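Local coordinates for protein triggering receptor expressed on myeloid cells 1 (Mus musculus, PDB 1U9K) that amplifies inflammatory responses as a myeloid cell-surface receptor, this chain being its extracellular V-type immunoglobulin domain, and on activation multimerizes and signals with the adapter DAP12, at residues Leu83-Thr86 and Asp87-Leu90. Residues are numbered along the deposited sequence; the frame is centred on the assembly and turned at random.
Sequences LQVT and DSGL
D87 folds its carboxylate back over the turn that begins at Q84, so backbone and side chain of one residue both bind the other. CB of D87 lies 3.3 Å from Q84 O, the same carbonyl that receives D87 N in a 2.9 Å hydrogen bond. A chi1 of -64° swings CG beside the backbone N and sets OD2 next to the Q84 amide. OD2 accepts a hydrogen bond from Q84 N, 2.8 Å away and nearly straight (169°). The amide comes from above the carboxylate plane, 43° out of it. CA and the methyl CD2 of L83 also border OD2, the methyl at 3.9 Å. The same oxygen forms a salt bridge with K64, so a largely buried charge has both an amide and an ammonium to meet it, probably stabilising its ionised form. OD1 instead accepts a hydrogen bond from a water that also hydrogen-bonds T86 OG1. This short 3-10 turn lies in the link between strands E and F (75-80 and 89-96) of the V-set immunoglobulin fold. D87 is the aspartate of its D-x-G-x-Y-x-C motif (D87, G89, Y91, C93), and K64, just before strand 65-70, stands where an arginine more often makes this salt bridge. Y91 OH bonds back to D87 O, the tyrosine corner of Greek-key folds. One residue on, S88 closes the turn: its OG reaches V85 O at 2.7 Å, in the carbonyl plane and on a lone pair, while S88 N binds the same oxygen at 3.1 Å from above that plane. V113 N, on strand 103-113, also hydrogen-bonds S88 OG.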
ATOM      1  N   LEU A  83       7.057  10.045   8.914  1.00 20.49           N
ATOM      2  CA  LEU A  83       5.702  10.549   8.748  1.00 19.81           C
ATOM      3  C   LEU A  83       5.563  12.000   9.140  1.00 20.05           C
ATOM      4  O   LEU A  83       6.140  12.459  10.108  1.00 18.64           O
ATOM      5  CB  LEU A  83       4.717   9.739   9.600  1.00 19.40           C
ATOM      6  CG  LEU A  83       4.476   8.314   9.147  1.00 20.75           C
ATOM      7  CD1 LEU A  83       3.758   7.533  10.253  1.00 23.73           C
ATOM      8  CD2 LEU A  83       3.741   8.302   7.866  1.00 23.82           C
ATOM      9  N   GLN A  84       4.773  12.725   8.374  1.00 20.79           N
ATOM     10  CA  GLN A  84       4.427  14.092   8.682  1.00 21.59           C
ATOM     11  C   GLN A  84       2.949  14.201   8.951  1.00 21.07           C
ATOM     12  O   GLN A  84       2.172  13.375   8.485  1.00 19.04           O
ATOM     13  CB  GLN A  84       4.795  14.996   7.495  1.00 23.35           C
ATOM     14  CG  GLN A  84       6.276  14.931   7.081  1.00 26.79           C
ATOM     15  CD  GLN A  84       7.215  15.383   8.193  1.00 32.86           C
ATOM     16  OE1 GLN A  84       6.941  16.362   8.854  1.00 36.03           O
ATOM     17  NE2 GLN A  84       8.309  14.648   8.419  1.00 37.04           N
ATOM     18  N   VAL A  85       2.553  15.248   9.673  1.00 20.65           N
ATOM     19  CA  VAL A  85       1.146  15.421   9.985  1.00 22.86           C
ATOM     20  C   VAL A  85       0.300  15.482   8.685  1.00 23.17           C
ATOM     21  O   VAL A  85      -0.790  14.939   8.645  1.00 23.60           O
ATOM     22  CB  VAL A  85       0.865  16.658  10.868  1.00 22.79           C
ATOM     23  CG1 VAL A  85      -0.660  16.834  11.066  1.00 26.73           C
ATOM     24  CG2 VAL A  85       1.554  16.547  12.230  1.00 23.33           C
ATOM     25  N   THR A  86       0.825  16.117   7.642  1.00 23.31           N
ATOM     26  CA  THR A  86       0.157  16.173   6.335  1.00 23.81           C
ATOM     27  C   THR A  86       0.053  14.857   5.581  1.00 22.83           C
ATOM     28  O   THR A  86      -0.607  14.833   4.558  1.00 22.57           O
ATOM     29  CB  THR A  86       0.860  17.190   5.367  1.00 23.71           C
ATOM     30  OG1 THR A  86       2.250  16.867   5.265  1.00 26.61           O
ATOM     31  CG2 THR A  86       0.848  18.575   5.899  1.00 26.49           C
ATOM     32  N   ASP A  87       0.737  13.791   6.013  1.00 22.41           N
ATOM     33  CA  ASP A  87       0.482  12.438   5.486  1.00 21.67           C
ATOM     34  C   ASP A  87      -0.819  11.833   5.962  1.00 21.62           C
ATOM     35  O   ASP A  87      -1.272  10.808   5.438  1.00 20.37           O
ATOM     36  CB  ASP A  87       1.584  11.479   5.888  1.00 22.41           C
ATOM     37  CG  ASP A  87       2.931  11.844   5.297  1.00 24.47           C
ATOM     38  OD1 ASP A  87       2.964  12.363   4.144  1.00 26.48           O
ATOM     39  OD2 ASP A  87       4.019  11.659   5.903  1.00 22.88           O
ATOM     40  N   SER A  88      -1.397  12.428   7.004  1.00 22.09           N
ATOM     41  CA  SER A  88      -2.674  11.988   7.504  1.00 21.57           C
ATOM     42  C   SER A  88      -3.715  11.871   6.354  1.00 22.70           C
ATOM     43  O   SER A  88      -3.851  12.774   5.538  1.00 20.80           O
ATOM     44  CB  SER A  88      -3.191  12.907   8.576  1.00 22.64           C
ATOM     45  OG  SER A  88      -2.319  12.965   9.695  1.00 19.27           O
ATOM     46  N   GLY A  89      -4.425  10.738   6.316  1.00 22.01           N
ATOM     47  CA  GLY A  89      -5.383  10.465   5.258  1.00 22.55           C
ATOM     48  C   GLY A  89      -5.773   9.026   5.163  1.00 20.77           C
ATOM     49  O   GLY A  89      -5.359   8.233   6.018  1.00 21.87           O
ATOM     50  N   LEU A  90      -6.555   8.683   4.137  1.00 18.50           N
ATOM     51  CA  LEU A  90      -7.027   7.318   3.933  1.00 18.29           C
ATOM     52  C   LEU A  90      -6.148   6.715   2.814  1.00 18.63           C
ATOM     53  O   LEU A  90      -5.909   7.361   1.778  1.00 18.06           O
ATOM     54  CB  LEU A  90      -8.505   7.334   3.558  1.00 17.57           C
ATOM     55  CG  LEU A  90      -9.147   5.973   3.459  1.00 18.79           C
ATOM     56  CD1 LEU A  90      -9.156   5.325   4.782  1.00 19.45           C
ATOM     57  CD2 LEU A  90     -10.602   6.138   2.886  1.00 22.58           C
TER
HETATM   58  O   HOH W   1       2.780  15.015   3.427  1.00 45.62           O